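PDB 6QIX: P43 from Trichuris muris, which is the major secreted protein of this whipworm parasite, tethers to matrix and inhibits interleukin-13 function. Local coordinates for residues Gly26-Trp31 and Asp96-Val101; Ser47-Met52 and Phe79-Arg84; Ser195-Cys200 and Arg247-Lys252; Leu262-Lys267 and Ala322-Gln327. All blocks are in the same frame, centred on the assembly; numbering follows the deposited sequence. Where two conformers were deposited one is given.

Contact 1 (Gly26-Trp31 and Asp96-Val101)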
loop_
_atom_site.group_PDB
_atom_site.type_symbol
_atom_site.label_atom_id
_atom_site.label_comp_id
_atom_site.label_asym_id
_atom_site.label_seq_id
_atom_site.Cartn_x
_atom_site.Cartn_y
_atom_site.Cartn_z
ATOM N N GLY A 26 20.002 13.020 17.333
ATOM C CA GLY A 26 20.208 14.375 17.809
ATOM C C GLY A 26 18.971 15.034 18.368
ATOM O O GLY A 26 18.990 16.174 18.838
ATOM N N ASP A 27 17.866 14.318 18.313
ATOM C CA ASP A 27 16.599 14.764 18.862
ATOM C C ASP A 27 16.140 16.162 18.444
ATOM O O ASP A 27 16.718 16.820 17.573
ATOM C CB ASP A 27 16.643 14.652 20.389
ATOM C CG ASP A 27 16.934 13.238 20.857
ATOM O OD1 ASP A 27 17.931 12.652 20.383
ATOM O OD2 ASP A 27 16.157 12.713 21.690
ATOM N N TRP A 28 15.091 16.611 19.102
ATOM C CA TRP A 28 13.902 17.008 18.376
ATOM C C TRP A 28 13.973 18.408 17.791
ATOM O O TRP A 28 14.267 19.375 18.492
ATOM C CB TRP A 28 12.707 16.862 19.308
ATOM C CG TRP A 28 12.534 15.460 19.820
ATOM C CD1 TRP A 28 12.783 15.019 21.081
ATOM C CD2 TRP A 28 12.065 14.316 19.078
ATOM N NE1 TRP A 28 12.494 13.678 21.178
ATOM C CE2 TRP A 28 12.045 13.226 19.966
ATOM C CE3 TRP A 28 11.648 14.118 17.757
ATOM C CZ2 TRP A 28 11.636 11.949 19.575
ATOM C CZ3 TRP A 28 11.239 12.845 17.367
ATOM C CH2 TRP A 28 11.236 11.779 18.274
ATOM N N LYS A 29 13.709 18.499 16.489
ATOM C CA LYS A 29 13.342 19.752 15.852
ATOM C C LYS A 29 11.927 20.101 16.297
ATOM O O LYS A 29 11.236 19.273 16.900
ATOM C CB LYS A 29 13.440 19.611 14.332
ATOM C CG LYS A 29 14.717 18.902 13.880
ATOM C CD LYS A 29 15.178 19.404 12.522
ATOM C CE LYS A 29 16.596 18.918 12.169
ATOM N NZ LYS A 29 17.138 17.941 13.155
ATOM N N PRO A 30 11.459 21.316 16.018
ATOM C CA PRO A 30 10.159 21.726 16.563
ATOM C C PRO A 30 9.000 20.954 15.947
ATOM O O PRO A 30 9.044 20.504 14.794
ATOM C CB PRO A 30 10.071 23.228 16.238
ATOM C CG PRO A 30 11.111 23.492 15.172
ATOM C CD PRO A 30 12.173 22.415 15.332
ATOM N N TRP A 31 7.961 20.787 16.765
ATOM C CA TRP A 31 6.693 20.252 16.300
ATOM C C TRP A 31 6.115 21.124 15.194
ATOM O O TRP A 31 6.144 22.357 15.275
ATOM C CB TRP A 31 5.687 20.219 17.445
ATOM C CG TRP A 31 5.847 19.137 18.464
ATOM C CD1 TRP A 31 6.376 19.263 19.719
ATOM C CD2 TRP A 31 5.405 17.782 18.348
ATOM N NE1 TRP A 31 6.310 18.060 20.384
ATOM C CE2 TRP A 31 5.722 17.135 19.562
ATOM C CE3 TRP A 31 4.789 17.046 17.326
ATOM C CZ2 TRP A 31 5.431 15.788 19.789
ATOM C CZ3 TRP A 31 4.498 15.719 17.552
ATOM C CH2 TRP A 31 4.832 15.095 18.770
ATOM N N ASP A 96 13.926 9.815 12.661
ATOM C CA ASP A 96 13.021 9.283 13.672
ATOM C C ASP A 96 11.928 10.305 13.966
ATOM O O ASP A 96 12.218 11.487 14.199
ATOM C CB ASP A 96 13.788 8.919 14.952
ATOM C CG ASP A 96 12.939 8.127 15.918
ATOM O OD1 ASP A 96 12.390 7.092 15.495
ATOM O OD2 ASP A 96 12.779 8.564 17.083
ATOM N N GLY A 97 10.675 9.843 13.947
ATOM C CA GLY A 97 9.541 10.739 14.071
ATOM C C GLY A 97 8.614 10.483 15.247
ATOM O O GLY A 97 8.618 9.405 15.849
ATOM N N GLU A 98 7.819 11.495 15.583
ATOM C CA GLU A 98 6.784 11.394 16.601
ATOM C C GLU A 98 5.525 12.080 16.090
ATOM O O GLU A 98 5.611 13.118 15.422
ATOM C CB GLU A 98 7.237 12.043 17.902
ATOM C CG GLU A 98 7.028 11.181 19.106
ATOM C CD GLU A 98 7.801 11.669 20.296
ATOM O OE1 GLU A 98 7.896 12.908 20.456
ATOM O OE2 GLU A 98 8.314 10.813 21.059
ATOM N N VAL A 99 4.363 11.493 16.399
ATOM C CA VAL A 99 3.075 12.001 15.940
ATOM C C VAL A 99 2.163 12.251 17.140
ATOM O O VAL A 99 2.096 11.442 18.076
ATOM C CB VAL A 99 2.427 11.015 14.945
ATOM C CG1 VAL A 99 0.949 11.261 14.766
ATOM C CG2 VAL A 99 3.108 11.088 13.565
ATOM N N GLU A 100 1.459 13.389 17.106
ATOM C CA GLU A 100 0.444 13.727 18.096
ATOM C C GLU A 100 -0.816 14.126 17.349
ATOM O O GLU A 100 -0.818 15.118 16.608
ATOM C CB GLU A 100 0.889 14.871 19.017
ATOM C CG GLU A 100 -0.104 15.221 20.111
ATOM C CD GLU A 100 0.321 16.463 20.908
ATOM O OE1 GLU A 100 1.535 16.785 20.919
ATOM O OE2 GLU A 100 -0.554 17.108 21.521
ATOM N N VAL A 101 -1.890 13.380 17.569
ATOM C CA VAL A 101 -3.139 13.655 16.876
ATOM C C VAL A 101 -3.722 14.974 17.367
ATOM O O VAL A 101 -3.669 15.306 18.556
ATOM C CB VAL A 101 -4.136 12.508 17.106
ATOM C CG1 VAL A 101 -5.487 12.894 16.630
ATOM C CG2 VAL A 101 -3.683 11.225 16.412
#

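Contact 2 (Ser47-Met52 and Phe79-Arg84)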
loop_
_atom_site.group_PDB
_atom_site.type_symbol
_atom_site.label_atom_id
_atom_site.label_comp_id
_atom_site.label_asym_id
_atom_site.label_seq_id
_atom_site.Cartn_x
_atom_site.Cartn_y
_atom_site.Cartn_z
ATOM N N SER A 47 8.734 16.563 5.350
ATOM C CA SER A 47 10.121 16.626 4.920
ATOM C C SER A 47 10.800 17.853 5.512
ATOM O O SER A 47 11.889 17.760 6.083
ATOM C CB SER A 47 10.164 16.607 3.387
ATOM O OG SER A 47 11.415 17.044 2.916
ATOM N N HIS A 48 10.137 19.010 5.447
ATOM C CA HIS A 48 10.718 20.206 6.051
ATOM C C HIS A 48 10.921 20.030 7.550
ATOM O O HIS A 48 11.892 20.555 8.110
ATOM C CB HIS A 48 9.830 21.422 5.789
ATOM C CG HIS A 48 9.766 21.814 4.350
ATOM N ND1 HIS A 48 8.830 22.698 3.860
ATOM C CD2 HIS A 48 10.512 21.425 3.288
ATOM C CE1 HIS A 48 9.007 22.841 2.559
ATOM N NE2 HIS A 48 10.024 22.083 2.189
ATOM N N ALA A 49 10.006 19.315 8.214
ATOM C CA ALA A 49 10.133 19.072 9.649
ATOM C C ALA A 49 11.411 18.322 9.982
ATOM O O ALA A 49 11.983 18.525 11.053
ATOM C CB ALA A 49 8.923 18.280 10.158
ATOM N N CYS A 50 11.851 17.431 9.101
ATOM C CA CYS A 50 13.123 16.733 9.259
ATOM C C CYS A 50 14.303 17.537 8.731
ATOM O O CYS A 50 15.425 17.022 8.696
ATOM C CB CYS A 50 13.078 15.372 8.544
ATOM S SG CYS A 50 11.982 14.147 9.347
ATOM N N GLY A 51 14.074 18.765 8.286
ATOM C CA GLY A 51 15.159 19.582 7.780
ATOM C C GLY A 51 15.648 19.165 6.413
ATOM O O GLY A 51 16.855 19.212 6.155
ATOM N N MET A 52 14.741 18.766 5.524
ATOM C CA MET A 52 15.110 18.272 4.209
ATOM C C MET A 52 14.203 18.882 3.158
ATOM O O MET A 52 13.016 19.113 3.401
ATOM C CB MET A 52 15.006 16.754 4.149
ATOM C CG MET A 52 15.494 16.096 5.404
ATOM S SD MET A 52 15.274 14.325 5.338
ATOM C CE MET A 52 16.744 13.837 4.448
ATOM N N PHE A 79 -2.787 15.821 12.394
ATOM C CA PHE A 79 -1.781 15.504 13.400
ATOM C C PHE A 79 -0.589 16.429 13.263
ATOM O O PHE A 79 -0.335 16.970 12.193
ATOM C CB PHE A 79 -1.299 14.056 13.265
ATOM C CG PHE A 79 -0.612 13.773 11.990
ATOM C CD1 PHE A 79 0.780 13.795 11.925
ATOM C CD2 PHE A 79 -1.338 13.482 10.833
ATOM C CE1 PHE A 79 1.430 13.500 10.750
ATOM C CE2 PHE A 79 -0.677 13.196 9.632
ATOM C CZ PHE A 79 0.697 13.218 9.597
ATOM N N LYS A 80 0.103 16.633 14.379
ATOM C CA LYS A 80 1.405 17.282 14.418
ATOM C C LYS A 80 2.489 16.224 14.354
ATOM O O LYS A 80 2.281 15.088 14.774
ATOM C CB LYS A 80 1.594 18.076 15.697
ATOM C CG LYS A 80 0.501 19.018 15.994
ATOM C CD LYS A 80 0.881 19.826 17.246
ATOM C CE LYS A 80 -0.174 20.832 17.613
ATOM N NZ LYS A 80 0.250 21.585 18.804
ATOM N N PHE A 81 3.670 16.632 13.866
ATOM C CA PHE A 81 4.828 15.763 13.677
ATOM C C PHE A 81 6.090 16.476 14.151
ATOM O O PHE A 81 6.214 17.699 14.061
ATOM C CB PHE A 81 4.919 15.365 12.184
ATOM C CG PHE A 81 6.130 14.553 11.795
ATOM C CD1 PHE A 81 6.145 13.169 11.968
ATOM C CD2 PHE A 81 7.206 15.158 11.164
ATOM C CE1 PHE A 81 7.233 12.415 11.556
ATOM C CE2 PHE A 81 8.304 14.399 10.756
ATOM C CZ PHE A 81 8.312 13.038 10.956
ATOM N N ARG A 82 7.045 15.691 14.636
ATOM C CA ARG A 82 8.382 16.208 14.889
ATOM C C ARG A 82 9.380 15.112 14.578
ATOM O O ARG A 82 9.042 13.930 14.567
ATOM C CB ARG A 82 8.553 16.721 16.326
ATOM C CG ARG A 82 8.545 15.675 17.411
ATOM C CD ARG A 82 8.870 16.349 18.765
ATOM N NE ARG A 82 8.822 15.405 19.873
ATOM C CZ ARG A 82 9.218 15.681 21.110
ATOM N NH1 ARG A 82 9.696 16.894 21.407
ATOM N NH2 ARG A 82 9.126 14.745 22.054
ATOM N N CYS A 83 10.622 15.526 14.334
ATOM C CA CYS A 83 11.626 14.667 13.731
ATOM C C CYS A 83 12.967 14.858 14.425
ATOM O O CYS A 83 13.262 15.924 14.979
ATOM C CB CYS A 83 11.754 14.972 12.222
ATOM S SG CYS A 83 12.774 13.845 11.229
ATOM N N ARG A 84 13.777 13.808 14.390
ATOM C CA ARG A 84 15.155 13.905 14.842
ATOM C C ARG A 84 16.026 13.116 13.878
ATOM O O ARG A 84 15.542 12.263 13.139
ATOM C CB ARG A 84 15.325 13.396 16.263
ATOM C CG ARG A 84 14.917 11.963 16.482
ATOM C CD ARG A 84 14.900 11.695 17.992
ATOM N NE ARG A 84 14.476 10.330 18.304
ATOM C CZ ARG A 84 14.432 9.817 19.528
ATOM N NH1 ARG A 84 14.770 10.563 20.558
ATOM N NH2 ARG A 84 14.046 8.564 19.724
HETATM O O HOH W 1 10.501 18.250 13.685
#

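Contact 3 (Ser195-Cys200 and Arg247-Lys252)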
loop_
_atom_site.group_PDB
_atom_site.type_symbol
_atom_site.label_atom_id
_atom_site.label_comp_id
_atom_site.label_asym_id
_atom_site.label_seq_id
_atom_site.Cartn_x
_atom_site.Cartn_y
_atom_site.Cartn_z
ATOM N N SER A 195 7.194 -14.779 9.747
ATOM C CA SER A 195 7.796 -15.818 8.934
ATOM C C SER A 195 9.101 -15.306 8.359
ATOM O O SER A 195 9.393 -14.117 8.419
ATOM C CB SER A 195 6.860 -16.241 7.801
ATOM O OG SER A 195 6.650 -15.190 6.872
ATOM N N GLU A 196 9.870 -16.209 7.748
ATOM C CA GLU A 196 10.916 -15.790 6.820
ATOM C C GLU A 196 10.264 -15.394 5.501
ATOM O O GLU A 196 9.056 -15.608 5.292
ATOM C CB GLU A 196 11.877 -16.926 6.510
ATOM C CG GLU A 196 12.559 -17.497 7.780
ATOM C CD GLU A 196 13.430 -16.507 8.495
ATOM O OE1 GLU A 196 13.810 -15.442 7.969
ATOM O OE2 GLU A 196 13.768 -16.811 9.687
ATOM N N TRP A 197 11.048 -14.779 4.619
ATOM C CA TRP A 197 10.543 -14.505 3.273
ATOM C C TRP A 197 10.257 -15.820 2.558
ATOM O O TRP A 197 11.019 -16.775 2.676
ATOM C CB TRP A 197 11.554 -13.698 2.434
ATOM C CG TRP A 197 11.711 -12.275 2.863
ATOM C CD1 TRP A 197 12.797 -11.712 3.459
ATOM C CD2 TRP A 197 10.736 -11.221 2.709
ATOM N NE1 TRP A 197 12.538 -10.380 3.714
ATOM C CE2 TRP A 197 11.283 -10.066 3.260
ATOM C CE3 TRP A 197 9.424 -11.170 2.200
ATOM C CZ2 TRP A 197 10.596 -8.856 3.291
ATOM C CZ3 TRP A 197 8.738 -9.964 2.232
ATOM C CH2 TRP A 197 9.324 -8.836 2.795
ATOM N N SER A 198 9.168 -15.848 1.783
ATOM C CA SER A 198 8.910 -16.981 0.915
ATOM C C SER A 198 9.874 -16.990 -0.275
ATOM O O SER A 198 10.650 -16.082 -0.482
ATOM C CB SER A 198 7.494 -16.959 0.353
ATOM O OG SER A 198 7.334 -15.892 -0.611
ATOM N N GLU A 199 9.807 -18.059 -1.043
ATOM C CA GLU A 199 10.402 -18.061 -2.365
ATOM C C GLU A 199 9.651 -17.088 -3.268
ATOM O O GLU A 199 8.569 -16.576 -2.932
ATOM C CB GLU A 199 10.383 -19.469 -2.954
ATOM C CG GLU A 199 11.306 -20.410 -2.203
ATOM C CD GLU A 199 12.115 -21.372 -3.053
ATOM O OE1 GLU A 199 12.755 -22.244 -2.456
ATOM O OE2 GLU A 199 12.151 -21.263 -4.296
ATOM N N CYS A 200 10.243 -16.821 -4.431
ATOM C CA CYS A 200 9.620 -15.903 -5.366
ATOM C C CYS A 200 8.355 -16.541 -5.902
ATOM O O CYS A 200 8.399 -17.652 -6.429
ATOM C CB CYS A 200 10.573 -15.561 -6.509
ATOM S SG CYS A 200 12.086 -14.632 -5.927
ATOM N N ARG A 247 8.317 -12.051 -3.128
ATOM C CA ARG A 247 8.271 -12.831 -1.896
ATOM C C ARG A 247 7.305 -12.199 -0.912
ATOM O O ARG A 247 7.088 -10.988 -0.919
ATOM C CB ARG A 247 9.654 -12.915 -1.258
ATOM C CG ARG A 247 10.765 -13.336 -2.220
ATOM C CD ARG A 247 12.137 -13.148 -1.532
ATOM N NE ARG A 247 13.276 -13.499 -2.388
ATOM C CZ ARG A 247 13.744 -14.733 -2.609
ATOM N NH1 ARG A 247 13.184 -15.751 -2.043
ATOM N NH2 ARG A 247 14.787 -14.936 -3.429
ATOM N N VAL A 248 6.772 -13.035 -0.027
ATOM C CA VAL A 248 5.897 -12.569 1.046
ATOM C C VAL A 248 6.461 -12.972 2.406
ATOM O O VAL A 248 7.122 -14.006 2.576
ATOM C CB VAL A 248 4.453 -13.084 0.899
ATOM C CG1 VAL A 248 3.764 -12.612 -0.445
ATOM C CG2 VAL A 248 4.433 -14.582 0.958
ATOM N N LYS A 249 6.124 -12.142 3.384
ATOM C CA LYS A 249 6.428 -12.381 4.802
ATOM C C LYS A 249 5.168 -12.132 5.608
ATOM O O LYS A 249 4.484 -11.137 5.377
ATOM C CB LYS A 249 7.531 -11.439 5.267
ATOM C CG LYS A 249 7.952 -11.617 6.695
ATOM C CD LYS A 249 9.158 -10.755 7.034
ATOM C CE LYS A 249 10.430 -11.317 6.421
ATOM N NZ LYS A 249 11.659 -10.915 7.152
ATOM N N CYS A 250 4.864 -13.045 6.519
ATOM C CA CYS A 250 3.576 -13.097 7.220
ATOM C C CYS A 250 3.797 -12.768 8.678
ATOM O O CYS A 250 4.764 -13.252 9.266
ATOM C CB CYS A 250 2.935 -14.525 7.229
ATOM S SG CYS A 250 3.188 -15.531 5.838
ATOM N N MET A 251 2.841 -12.035 9.273
ATOM C CA MET A 251 2.681 -11.951 10.722
ATOM C C MET A 251 1.236 -12.275 11.036
ATOM O O MET A 251 0.325 -11.681 10.449
ATOM C CB MET A 251 3.050 -10.575 11.226
ATOM C CG MET A 251 4.540 -10.401 11.397
ATOM S SD MET A 251 4.823 -8.752 12.000
ATOM C CE MET A 251 3.925 -8.790 13.535
ATOM N N LYS A 252 1.024 -13.187 11.984
ATOM C CA LYS A 252 -0.304 -13.724 12.251
ATOM C C LYS A 252 -0.639 -13.614 13.729
ATOM O O LYS A 252 0.227 -13.805 14.591
ATOM C CB LYS A 252 -0.399 -15.197 11.801
ATOM C CG LYS A 252 -1.802 -15.799 11.980
ATOM C CD LYS A 252 -1.884 -17.242 11.412
ATOM C CE LYS A 252 -2.842 -18.116 12.229
ATOM N NZ LYS A 252 -3.651 -19.031 11.351
HETATM O O HOH W 2 11.446 -12.521 9.643
#

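Contact 4 (Leu262-Lys267 and Ala322-Gln327)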
loop_
_atom_site.group_PDB
_atom_site.type_symbol
_atom_site.label_atom_id
_atom_site.label_comp_id
_atom_site.label_asym_id
_atom_site.label_seq_id
_atom_site.Cartn_x
_atom_site.Cartn_y
_atom_site.Cartn_z
ATOM N N LEU A 262 -4.117 -11.419 9.854
ATOM C CA LEU A 262 -2.912 -11.639 9.046
ATOM C C LEU A 262 -2.454 -10.347 8.394
ATOM O O LEU A 262 -3.240 -9.665 7.729
ATOM C CB LEU A 262 -3.176 -12.664 7.968
ATOM C CG LEU A 262 -1.968 -13.091 7.151
ATOM C CD1 LEU A 262 -0.969 -13.839 8.036
ATOM C CD2 LEU A 262 -2.475 -13.938 6.011
ATOM N N LYS A 263 -1.185 -10.034 8.565
ATOM C CA LYS A 263 -0.526 -8.891 7.959
ATOM C C LYS A 263 0.549 -9.442 7.027
ATOM O O LYS A 263 1.244 -10.401 7.402
ATOM C CB LYS A 263 0.101 -8.046 9.060
ATOM C CG LYS A 263 0.220 -6.602 8.783
ATOM C CD LYS A 263 1.457 -6.045 9.510
ATOM C CE LYS A 263 1.254 -6.030 11.026
ATOM N NZ LYS A 263 1.490 -4.662 11.629
ATOM N N LEU A 264 0.642 -8.893 5.810
ATOM C CA LEU A 264 1.596 -9.399 4.821
ATOM C C LEU A 264 2.539 -8.291 4.366
ATOM O O LEU A 264 2.096 -7.156 4.093
ATOM C CB LEU A 264 0.916 -9.927 3.579
ATOM C CG LEU A 264 0.182 -11.236 3.416
ATOM C CD1 LEU A 264 0.004 -11.513 1.894
ATOM C CD2 LEU A 264 0.887 -12.332 4.148
ATOM N N GLY A 265 3.828 -8.640 4.240
ATOM C CA GLY A 265 4.791 -7.759 3.611
ATOM C C GLY A 265 5.266 -8.390 2.324
ATOM O O GLY A 265 5.157 -9.603 2.143
ATOM N N LYS A 266 5.743 -7.556 1.398
ATOM C CA LYS A 266 6.196 -8.018 0.096
ATOM C C LYS A 266 7.603 -7.534 -0.188
ATOM O O LYS A 266 8.048 -6.501 0.310
ATOM C CB LYS A 266 5.197 -7.541 -0.951
ATOM C CG LYS A 266 5.613 -7.374 -2.264
ATOM C CD LYS A 266 4.576 -6.633 -3.133
ATOM C CE LYS A 266 4.871 -7.074 -4.598
ATOM N NZ LYS A 266 3.853 -6.587 -5.502
ATOM N N LYS A 267 8.301 -8.321 -1.004
ATOM C CA LYS A 267 9.615 -7.947 -1.495
ATOM C C LYS A 267 9.742 -8.469 -2.919
ATOM O O LYS A 267 9.732 -9.690 -3.139
ATOM C CB LYS A 267 10.714 -8.510 -0.572
ATOM C CG LYS A 267 12.149 -8.154 -1.000
ATOM C CD LYS A 267 13.154 -8.473 0.133
ATOM C CE LYS A 267 14.540 -8.253 -0.310
ATOM N NZ LYS A 267 15.135 -9.481 -0.836
ATOM N N ALA A 322 -7.997 -5.996 1.883
ATOM C CA ALA A 322 -7.568 -5.093 0.824
ATOM C C ALA A 322 -6.056 -4.862 0.906
ATOM O O ALA A 322 -5.401 -4.701 -0.114
ATOM C CB ALA A 322 -8.325 -3.772 0.913
ATOM N N LYS A 323 -5.497 -4.762 2.123
ATOM C CA LYS A 323 -4.055 -4.563 2.240
ATOM C C LYS A 323 -3.281 -5.714 1.620
ATOM O O LYS A 323 -2.212 -5.491 1.021
ATOM C CB LYS A 323 -3.664 -4.354 3.715
ATOM C CG LYS A 323 -4.118 -2.995 4.254
ATOM C CD LYS A 323 -3.874 -2.871 5.750
ATOM C CE LYS A 323 -4.549 -1.740 6.336
ATOM N NZ LYS A 323 -4.229 -1.689 7.828
ATOM N N MET A 324 -3.792 -6.941 1.740
ATOM C CA MET A 324 -3.163 -8.081 1.077
ATOM C C MET A 324 -3.319 -7.976 -0.445
ATOM O O MET A 324 -2.352 -8.173 -1.199
ATOM C CB MET A 324 -3.769 -9.397 1.608
ATOM C CG MET A 324 -3.599 -9.638 3.116
ATOM S SD MET A 324 -4.420 -11.158 3.719
ATOM C CE MET A 324 -3.334 -12.440 3.088
ATOM N N LEU A 325 -4.527 -7.643 -0.907
ATOM C CA LEU A 325 -4.784 -7.532 -2.353
ATOM C C LEU A 325 -3.894 -6.465 -2.983
ATOM O O LEU A 325 -3.460 -6.615 -4.141
ATOM C CB LEU A 325 -6.278 -7.262 -2.571
ATOM C CG LEU A 325 -6.925 -7.637 -3.884
ATOM C CD1 LEU A 325 -6.789 -9.123 -4.155
ATOM C CD2 LEU A 325 -8.402 -7.241 -3.881
ATOM N N MET A 326 -3.600 -5.384 -2.249
ATOM C CA MET A 326 -2.675 -4.380 -2.770
ATOM C C MET A 326 -1.287 -4.940 -3.084
ATOM O O MET A 326 -0.513 -4.245 -3.740
ATOM C CB MET A 326 -2.517 -3.179 -1.808
ATOM C CG MET A 326 -3.771 -2.326 -1.779
ATOM S SD MET A 326 -4.133 -1.330 -3.109
ATOM C CE MET A 326 -2.721 -0.250 -3.177
ATOM N N GLN A 327 -0.941 -6.111 -2.554
ATOM C CA GLN A 327 0.390 -6.674 -2.765
ATOM C C GLN A 327 0.492 -7.425 -4.075
ATOM O O GLN A 327 1.594 -7.820 -4.465
ATOM C CB GLN A 327 0.780 -7.624 -1.631
ATOM C CG GLN A 327 0.611 -7.062 -0.266
ATOM C CD GLN A 327 1.256 -5.743 -0.078
ATOM O OE1 GLN A 327 2.398 -5.514 -0.490
ATOM N NE2 GLN A 327 0.541 -4.846 0.612
HETATM O O HOH W 3 4.471 -4.661 1.376
#

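Contact 1 (Gly26-Trp31 and Asp96-Val101)
Glu98 OE1 lies between the indoles of Trp28 and Trp31 and is gripped by a salt bridge from NE of Arg82 on the adjoining strand. This is the layered arrangement known from thrombospondin type 1 repeats, in which tryptophans of an irregular first segment are interleaved with arginines of the next strand; the WxxWxxC sequence starting at Trp28 is consistent with that family. OE1 of Glu98 stands 4.0 Å above the Trp28 plane, toward its rim, and the carboxylate is turned 22° from that ring. On the Trp31 side, OE1 meets CZ2 at 3.8 Å. In both indoles chi1 (-59° in Trp28) sets CG beside the backbone N. The six-membered rings touch the strand 96-101. Tryptophan suits these places because its long, flat ring bridges the distance to the strand by van der Waals contact; no hydrogen bond joins the two segments. Trp28 CZ3 comes 3.6 Å from Asp96 O, while CH2 meets Asp96 OD2 at 3.8 Å; that carboxylate is tied to Arg84 and Lys147. Gly97 passes the Trp28 edge, and Arg82 also makes a cation-pi contact with this indole. Farther along, Trp31 CZ3 reaches Glu98 O at 3.5 Å. Glu100 ends the row: its CB touches Trp31 CH2 at 4.0 Å, and its OE1 sits above the rim of the same ring, the carboxylate standing at 89° to the indole.

Contact 2 (Ser47-Met52 and Phe79-Arg84)
Cys50 carries SG anti to its carbonyl carbon (chi1 -70°), whereas Cys83 carries SG anti to its backbone N (chi1 -171°), and these two settings bring the sulfurs together in a disulfide. The bond from Cys50 SG to Cys83 SG is 2.1 Å long, with a torsion of 97° about it, close to the relaxed right-angle geometry. Cys50 SG also lies in the plane of the Phe81 ring, 3.9 Å from CE2, a sulfur-aromatic contact made at the edge. Ala49 CB meets the same edge, 3.7 Å from Phe81 CD2; a methyl is small enough to let the helix come this near. Phe81 in turn touches Leu46 and Val99, placing its ring in the buried layer between helix 39-49 and the two-stranded antiparallel sheet. The disulfide thus ties the residue just after helix 39-49 to strand 79-85. Beside it a water bridges the backbones, donating to Ala49 O at 3.0 Å and accepting from Cys83 N at 2.8 Å. The chain leaves the helix through a Schellman motif in which Gly51 takes positive phi, a conformation glycine adopts readily. Gly51 N bonds to His48 O at 2.8 Å, and Met52 N reaches back to Ser47 O at 3.1 Å. Ser47 OG adds a bond to the turn, donating to Met52 O at 2.7 Å and approaching from above the carbonyl plane.

Contact 3 (Ser195-Cys200 and Arg247-Lys252)
Lys249 crosses the Trp197 indole at about a right angle, laying its CE over one face, 3.5 Å from the centroid of the five-membered ring. The lysine leaves the strand with CG anti to the backbone N and then bends at chi3 (-74°), which sets CE on the ring in a CH-pi contact. NZ follows at 4.0 Å from the same centroid, a cation-pi interaction, and also donates to a water that bonds Ser195 O. A long aliphatic chain with a charged tip suits this place: its methylenes pack on the ring while the ammonium keeps a water. Trp197 also makes a cation-pi contact with Lys267. The Arg247 guanidinium is used at its edge and on its face: its NH1 donates at 3.0 Å in its own plane and onto a lone pair of Ser198 O, while Cys200 SG stands over the centre of one face. NH2 is held by a salt bridge to Asp273. Segment 195-200 runs antiparallel to strand 246-252 much as the rippled first strand of a thrombospondin type 1 repeat does, consistent with its WSEC sequence and with the disulfides Cys200-Cys269 and Cys250-Cys216. The pairing is irregular because two serine hydroxyls replace carbonyls as acceptors. Ser195 OG, set between its own N and carbonyl carbon (chi1 65°), takes the N-H of Cys250 at 2.8 Å and donates to Glu196 O. Ser198 OG likewise accepts from Val248 N at 3.0 Å and donates to Glu199 O at 2.7 Å. Direct backbone bonds alternate with these: Ser195 N to Cys250 O, and Ser198 N to Val248 O at 2.9 Å.

Contact 4 (Leu262-Lys267 and Ala322-Gln327)
Lys266 NZ donates to Gln327 O at 2.8 Å, from above the carbonyl plane rather than within it. The two side chains slide past each other in opposite directions, so the lysine methylenes lie beside the amide: CB of Lys266 is 3.5 Å from Gln327 OE1. A long, extended lysine suits this buried place, its chain packing while its ammonium reaches a carbonyl near the C-terminal end of the helix, where the helix dipole would probably favour a positive charge. At the other end of the contact Met324, bent at chi3 (74°), turns its CE to the strand's leucines. In the conformer described, CE is 3.7 Å from Leu264 CD1 and closer still to Leu262 CD2, although two conformers make that tightness doubtful. The flexible side chain lets its terminal methyl lie against both leucines, which also touch Cys216 of helix 205-216.

The second shell fixes the glutamine. With CD folded back by chi2 (-52°), Gln327 NE2 donates to Lys323 O at 2.9 Å, nearly straight at 164°, and also bonds Glu126 OE1. OE1 is held by Gln130 NE2 and by a water, which donates to it at 2.9 Å and accepts from Lys266 N at 3.2 Å. Phe246 adds a cation-pi contact to Lys266, and the backbone O of that lysine bonds Arg142. The arrangement is a helix end docked on one face of an antiparallel two-stranded sheet, the C-terminal part of helix 315-325 meeting the alternate residues Leu262, Leu264 and Lys266 of strand 262-268.

In the fold
The four contacts form two pairs. Contacts 1 and 2, centres 6 Å apart, share the sheet of strands 79-85 and 95-101 and meet directly through the salt bridge of Arg82 NE with Glu98 OE1, 2.7 Å long, and through packing of Trp31 CE2 on Arg82 CD at 3.3 Å. Contact 2 is nested in the chain loop closed by contact 1. Contacts 3 and 4, centres 10 Å apart, share the sheet of strands 246-252 and 262-268, where Lys249 O lies 2.8 Å from Gly265 N. The pairs do not touch; contacts 2 and 4 remain about 15 Å apart at their nearest atoms. A calcium ion lies about 6 Å from the Arg247 side chain, and hexaethylene glycol, probably from crystallisation, lies about 3 Å from that of Met324.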